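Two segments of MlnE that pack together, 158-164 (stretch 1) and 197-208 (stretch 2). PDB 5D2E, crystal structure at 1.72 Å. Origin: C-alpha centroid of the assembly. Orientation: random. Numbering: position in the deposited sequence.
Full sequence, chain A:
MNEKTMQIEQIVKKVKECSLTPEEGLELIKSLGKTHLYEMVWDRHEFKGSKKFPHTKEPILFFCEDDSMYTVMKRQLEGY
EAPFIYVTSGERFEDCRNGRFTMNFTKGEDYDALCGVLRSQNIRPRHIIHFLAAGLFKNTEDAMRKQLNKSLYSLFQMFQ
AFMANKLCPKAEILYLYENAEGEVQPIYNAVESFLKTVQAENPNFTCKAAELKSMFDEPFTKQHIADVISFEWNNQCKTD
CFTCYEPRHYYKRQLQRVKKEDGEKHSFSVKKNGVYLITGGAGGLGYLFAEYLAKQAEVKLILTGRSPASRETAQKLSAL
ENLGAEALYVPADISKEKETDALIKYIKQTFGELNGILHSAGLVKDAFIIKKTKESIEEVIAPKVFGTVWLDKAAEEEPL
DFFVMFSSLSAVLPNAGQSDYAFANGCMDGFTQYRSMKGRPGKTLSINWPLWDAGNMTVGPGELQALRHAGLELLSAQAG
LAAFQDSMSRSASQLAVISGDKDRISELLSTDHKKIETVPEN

Stretch 1 158-164: MFQAFMA
Stretch 2, residues 197-208: TVQAENPNFTCK

Helices often pack through the residues that recur every three to four positions along one face, and the contact between residues 158-164 and 197-208 of MlnE is a compact example. The first stretch is helical throughout, with regular i to i+4 bonds such as Met 163 N to Phe 159 O at 3.0 Å. The second ends a helix at Glu 201, turns, and leaves as a strand from Phe 205 to Lys 208, which runs nearly antiparallel to the first helix at 163°, the axes approaching to 12.7 Å. The register pairs Phe 159 with Val 198 (CA to CA 8.2 Å) and Met 163 with Asn 202 (CA to CA 9.2 Å).

The reversal is built at Asn 202, whose phi/psi of -134/92 leaves the helix although its N still bonds Val 198 O at 2.7 Å. A type I turn follows, closed by Phe 205 N to Asn 202 O at 2.9 Å, with Pro 203 and Asn 204 at its corners. Asn 202 adopts chi1 t with chi2 near 5°, and its OD1 accepts a hydrogen bond from Asn 204 N at 3.1 Å; its ND2 lies 3.9 Å from Met 163 SD.

No hydrogen bond crosses between the stretches; mostly apolar side chains supply the contact, with Asn 202 touching Met 163, and the two sides together bury 280 Å². Phe 159 is buried, its CA-to-CB bond directed toward the second stretch. With chi1 m (-75°) and chi2 -63°, its ring presents one face to buried Val 198, whose CG1 sits 3.8 Å from the ring centroid and only 9° off the normal. Val 198, at chi1 t, offers a methyl compact enough to lie on this flat surface. Buried Cys 207, chi1 m, brings SG to 4.0 Å from Phe 159 CZ, an oblique sulfur-aromatic approach.

Phe 205, also buried, has a ring broad enough to touch Phe 159, Phe 162 and Met 163 at once. At chi1 m (-71°) and chi2 -6°, its CD2 meets Phe 159 CD1 at 3.7 Å. The two rings are oblique, with planes at 32° and centroids 5.7 Å apart. Met 163, in the m, t, m rotamer, lays its flexible chain alongside: CG is 3.6 Å from Phe 205 CE2, and SD is 5.0 Å from that ring's centroid. Phe 162 (chi1 m, chi2 8°) adds a lighter touch, CB to Phe 205 CZ at 4.3 Å. In the strand, Phe 205 and Cys 207 point toward the helix while Thr 206 and Lys 208 make no contact with it.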

ATOM      1  N   MET A 158     -10.594   1.599 -16.136  1.00 25.08           N
ATOM      2  CA  MET A 158     -12.003   1.361 -16.011  1.00 25.41           C
ATOM      3  C   MET A 158     -12.687   2.538 -15.347  1.00 26.52           C
ATOM      4  O   MET A 158     -13.665   3.049 -15.857  1.00 24.76           O
ATOM      5  CB  MET A 158     -12.251   0.084 -15.218  1.00 24.86           C
ATOM      6  CG  MET A 158     -13.738  -0.201 -15.016  1.00 29.20           C
ATOM      7  SD  MET A 158     -14.047  -1.416 -13.697  1.00 30.43           S
ATOM      8  CE  MET A 158     -13.862  -0.316 -12.273  1.00 30.87           C
ATOM      9  N   PHE A 159     -12.142   3.033 -14.229  1.00 24.05           N
ATOM     10  CA  PHE A 159     -12.805   4.137 -13.543  1.00 26.56           C
ATOM     11  C   PHE A 159     -12.709   5.425 -14.351  1.00 27.46           C
ATOM     12  O   PHE A 159     -13.673   6.156 -14.451  1.00 29.14           O
ATOM     13  CB  PHE A 159     -12.204   4.387 -12.182  1.00 27.28           C
ATOM     14  CG  PHE A 159     -12.582   3.391 -11.169  1.00 27.79           C
ATOM     15  CD1 PHE A 159     -13.906   3.248 -10.800  1.00 28.25           C
ATOM     16  CD2 PHE A 159     -11.616   2.655 -10.496  1.00 31.71           C
ATOM     17  CE1 PHE A 159     -14.286   2.345  -9.833  1.00 30.08           C
ATOM     18  CE2 PHE A 159     -11.994   1.751  -9.522  1.00 27.55           C
ATOM     19  CZ  PHE A 159     -13.313   1.590  -9.194  1.00 28.56           C
ATOM     20  N   GLN A 160     -11.586   5.682 -14.990  1.00 25.35           N
ATOM     21  CA  GLN A 160     -11.491   6.867 -15.758  1.00 27.76           C
ATOM     22  C   GLN A 160     -12.492   6.859 -16.930  1.00 29.21           C
ATOM     23  O   GLN A 160     -13.149   7.862 -17.190  1.00 27.15           O
ATOM     24  CB  GLN A 160     -10.084   7.089 -16.214  1.00 31.31           C
ATOM     25  CG  GLN A 160      -9.821   8.520 -16.563  1.00 34.71           C
ATOM     26  CD  GLN A 160      -8.361   8.772 -16.950  1.00 33.19           C
ATOM     27  OE1 GLN A 160      -7.929   8.352 -18.020  1.00 30.19           O
ATOM     28  NE2 GLN A 160      -7.640   9.553 -16.121  1.00 29.26           N
ATOM     29  N   ALA A 161     -12.542   5.752 -17.662  1.00 26.80           N
ATOM     30  CA  ALA A 161     -13.475   5.600 -18.779  1.00 28.14           C
ATOM     31  C   ALA A 161     -14.891   5.692 -18.284  1.00 26.80           C
ATOM     32  O   ALA A 161     -15.727   6.349 -18.954  1.00 29.09           O
ATOM     33  CB  ALA A 161     -13.261   4.261 -19.484  1.00 27.24           C
ATOM     34  N   PHE A 162     -15.219   5.009 -17.163  1.00 28.41           N
ATOM     35  CA  PHE A 162     -16.594   5.065 -16.681  1.00 28.32           C
ATOM     36  C   PHE A 162     -17.011   6.492 -16.358  1.00 26.89           C
ATOM     37  O   PHE A 162     -18.168   6.861 -16.623  1.00 27.60           O
ATOM     38  CB  PHE A 162     -16.828   4.246 -15.433  1.00 31.51           C
ATOM     39  CG  PHE A 162     -16.943   2.758 -15.675  1.00 36.33           C
ATOM     40  CD1 PHE A 162     -16.687   2.201 -16.921  1.00 36.46           C
ATOM     41  CD2 PHE A 162     -17.241   1.917 -14.596  1.00 42.64           C
ATOM     42  CE1 PHE A 162     -16.826   0.837 -17.109  1.00 40.88           C
ATOM     43  CE2 PHE A 162     -17.343   0.564 -14.784  1.00 40.09           C
ATOM     44  CZ  PHE A 162     -17.134   0.043 -16.053  1.00 36.56           C
ATOM     45  N   MET A 163     -16.101   7.270 -15.763  1.00 25.75           N
ATOM     46  CA  MET A 163     -16.503   8.632 -15.383  1.00 28.28           C
ATOM     47  C   MET A 163     -16.584   9.492 -16.618  1.00 27.54           C
ATOM     48  O   MET A 163     -17.525  10.304 -16.742  1.00 31.86           O
ATOM     49  CB  MET A 163     -15.598   9.199 -14.299  1.00 31.64           C
ATOM     50  CG  MET A 163     -15.864   8.461 -12.983  1.00 32.01           C
ATOM     51  SD  MET A 163     -14.940   9.135 -11.567  1.00 42.03           S
ATOM     52  CE  MET A 163     -13.339   8.635 -12.129  1.00 33.09           C
ATOM     53  N   ALA A 164     -15.630   9.323 -17.537  1.00 25.52           N
ATOM     54  CA  ALA A 164     -15.609  10.172 -18.687  1.00 28.49           C
ATOM     55  C   ALA A 164     -16.825   9.959 -19.562  1.00 31.20           C
ATOM     56  O   ALA A 164     -17.305  10.898 -20.191  1.00 28.74           O
ATOM     57  CB  ALA A 164     -14.353   9.967 -19.525  1.00 28.85           C
ATOM     58  N   THR A 197      -9.735   5.344  -2.075  1.00 26.90           N
ATOM     59  CA  THR A 197      -9.597   6.754  -2.544  1.00 30.75           C
ATOM     60  C   THR A 197     -10.485   7.063  -3.751  1.00 31.41           C
ATOM     61  O   THR A 197     -11.050   8.139  -3.820  1.00 31.61           O
ATOM     62  CB  THR A 197      -8.164   7.376  -2.474  1.00 36.39           C
ATOM     63  OG1 THR A 197      -7.895   8.476  -3.449  1.00 37.70           O
ATOM     64  CG2 THR A 197      -7.099   6.417  -2.255  1.00 27.31           C
ATOM     65  N   VAL A 198     -10.706   6.085  -4.642  1.00 30.18           N
ATOM     66  CA  VAL A 198     -11.741   6.271  -5.707  1.00 30.44           C
ATOM     67  C   VAL A 198     -13.075   6.642  -5.054  1.00 29.86           C
ATOM     68  O   VAL A 198     -13.788   7.574  -5.499  1.00 31.75           O
ATOM     69  CB  VAL A 198     -11.893   4.998  -6.558  1.00 35.18           C
ATOM     70  CG1 VAL A 198     -13.153   5.022  -7.406  1.00 35.29           C
ATOM     71  CG2 VAL A 198     -10.633   4.793  -7.379  1.00 37.50           C
ATOM     72  N   GLN A 199     -13.445   5.890  -4.022  1.00 28.33           N
ATOM     73  CA  GLN A 199     -14.691   6.135  -3.366  1.00 30.00           C
ATOM     74  C   GLN A 199     -14.724   7.560  -2.726  1.00 33.74           C
ATOM     75  O   GLN A 199     -15.761   8.196  -2.722  1.00 29.68           O
ATOM     76  CB  GLN A 199     -14.987   5.077  -2.322  1.00 32.15           C
ATOM     77  CG  GLN A 199     -16.427   5.119  -1.846  1.00 32.25           C
ATOM     78  CD  GLN A 199     -16.904   3.924  -1.042  1.00 35.46           C
ATOM     79  OE1 GLN A 199     -17.762   4.052  -0.208  1.00 49.46           O
ATOM     80  NE2 GLN A 199     -16.364   2.800  -1.268  1.00 32.10           N
ATOM     81  N   ALA A 200     -13.596   8.027  -2.188  1.00 31.23           N
ATOM     82  CA  ALA A 200     -13.559   9.382  -1.589  1.00 32.08           C
ATOM     83  C   ALA A 200     -13.698  10.428  -2.688  1.00 32.91           C
ATOM     84  O   ALA A 200     -14.326  11.455  -2.491  1.00 36.95           O
ATOM     85  CB  ALA A 200     -12.276   9.585  -0.827  1.00 34.16           C
ATOM     86  N   GLU A 201     -13.137  10.160  -3.873  1.00 30.51           N
ATOM     87  CA  GLU A 201     -13.260  11.046  -5.003  1.00 33.52           C
ATOM     88  C   GLU A 201     -14.606  11.006  -5.662  1.00 33.10           C
ATOM     89  O   GLU A 201     -15.042  12.026  -6.189  1.00 35.30           O
ATOM     90  CB  GLU A 201     -12.189  10.728  -6.028  1.00 33.04           C
ATOM     91  CG  GLU A 201     -10.804  11.038  -5.526  1.00 33.62           C
ATOM     92  CD  GLU A 201      -9.716  10.726  -6.519  1.00 31.08           C
ATOM     93  OE1 GLU A 201     -10.004  10.430  -7.735  1.00 31.16           O
ATOM     94  OE2 GLU A 201      -8.546  10.756  -6.062  1.00 33.32           O
ATOM     95  N   ASN A 202     -15.237   9.828  -5.730  1.00 31.49           N
ATOM     96  CA  ASN A 202     -16.580   9.716  -6.294  1.00 33.30           C
ATOM     97  C   ASN A 202     -17.467   8.868  -5.405  1.00 33.23           C
ATOM     98  O   ASN A 202     -17.529   7.628  -5.549  1.00 31.06           O
ATOM     99  CB  ASN A 202     -16.581   9.253  -7.739  1.00 36.00           C
ATOM    100  CG  ASN A 202     -18.012   9.178  -8.296  1.00 37.96           C
ATOM    101  OD1 ASN A 202     -18.983   9.566  -7.620  1.00 38.47           O
ATOM    102  ND2 ASN A 202     -18.161   8.594  -9.484  1.00 38.99           N
ATOM    103  N   PRO A 203     -18.193   9.527  -4.463  1.00 34.60           N
ATOM    104  CA  PRO A 203     -18.926   8.743  -3.494  1.00 36.32           C
ATOM    105  C   PRO A 203     -20.092   7.944  -4.067  1.00 34.25           C
ATOM    106  O   PRO A 203     -20.618   7.102  -3.394  1.00 31.29           O
ATOM    107  CB  PRO A 203     -19.446   9.779  -2.494  1.00 40.60           C
ATOM    108  CG  PRO A 203     -18.549  10.943  -2.638  1.00 44.00           C
ATOM    109  CD  PRO A 203     -18.108  10.952  -4.087  1.00 39.70           C
ATOM    110  N   ASN A 204     -20.499   8.218  -5.278  1.00 33.34           N
ATOM    111  CA  ASN A 204     -21.458   7.335  -5.937  1.00 36.03           C
ATOM    112  C   ASN A 204     -20.897   5.960  -6.383  1.00 33.16           C
ATOM    113  O   ASN A 204     -21.666   5.131  -6.856  1.00 32.98           O
ATOM    114  CB  ASN A 204     -21.960   8.047  -7.155  1.00 38.28           C
ATOM    115  CG  ASN A 204     -22.868   9.205  -6.784  1.00 39.73           C
ATOM    116  OD1 ASN A 204     -23.671   9.125  -5.845  1.00 45.20           O
ATOM    117  ND2 ASN A 204     -22.750  10.244  -7.502  1.00 43.23           N
ATOM    118  N   PHE A 205     -19.576   5.783  -6.317  1.00 30.84           N
ATOM    119  CA  PHE A 205     -18.930   4.492  -6.549  1.00 30.31           C
ATOM    120  C   PHE A 205     -18.625   3.820  -5.211  1.00 30.63           C
ATOM    121  O   PHE A 205     -17.668   4.180  -4.513  1.00 33.12           O
ATOM    122  CB  PHE A 205     -17.637   4.647  -7.332  1.00 30.60           C
ATOM    123  CG  PHE A 205     -17.790   5.014  -8.777  1.00 35.94           C
ATOM    124  CD1 PHE A 205     -19.041   5.088  -9.423  1.00 41.77           C
ATOM    125  CD2 PHE A 205     -16.658   5.303  -9.516  1.00 32.68           C
ATOM    126  CE1 PHE A 205     -19.100   5.409 -10.787  1.00 36.07           C
ATOM    127  CE2 PHE A 205     -16.730   5.632 -10.846  1.00 38.07           C
ATOM    128  CZ  PHE A 205     -17.959   5.668 -11.489  1.00 33.98           C
ATOM    129  N   THR A 206     -19.419   2.837  -4.843  1.00 29.03           N
ATOM    130  CA  THR A 206     -19.137   2.096  -3.644  1.00 31.71           C
ATOM    131  C   THR A 206     -18.214   0.948  -4.030  1.00 31.48           C
ATOM    132  O   THR A 206     -18.563   0.080  -4.889  1.00 32.07           O
ATOM    133  CB  THR A 206     -20.423   1.527  -3.051  1.00 35.64           C
ATOM    134  OG1 THR A 206     -21.324   2.587  -2.830  1.00 38.62           O
ATOM    135  CG2 THR A 206     -20.145   0.772  -1.739  1.00 39.01           C
ATOM    136  N   CYS A 207     -17.061   0.890  -3.386  1.00 26.68           N
ATOM    137  CA  CYS A 207     -15.987   0.023  -3.821  1.00 29.14           C
ATOM    138  C   CYS A 207     -15.652  -0.989  -2.753  1.00 34.30           C
ATOM    139  O   CYS A 207     -15.411  -0.638  -1.594  1.00 31.92           O
ATOM    140  CB  CYS A 207     -14.756   0.828  -4.155  1.00 29.17           C
ATOM    141  SG  CYS A 207     -14.876   1.953  -5.533  1.00 30.84           S
ATOM    142  N   LYS A 208     -15.627  -2.256  -3.129  1.00 32.45           N
ATOM    143  CA  LYS A 208     -15.298  -3.332  -2.195  1.00 31.39           C
ATOM    144  C   LYS A 208     -14.211  -4.185  -2.741  1.00 28.90           C
ATOM    145  O   LYS A 208     -14.097  -4.313  -3.956  1.00 26.79           O
ATOM    146  CB  LYS A 208     -16.539  -4.168  -1.934  1.00 38.02           C
ATOM    147  CG  LYS A 208     -17.683  -3.283  -1.475  1.00 44.44           C
ATOM    148  CD  LYS A 208     -18.819  -3.977  -0.743  1.00 57.09           C
ATOM    149  CE  LYS A 208     -19.931  -4.454  -1.659  1.00 59.03           C
ATOM    150  NZ  LYS A 208     -20.995  -5.093  -0.830  1.00 71.03           N
TER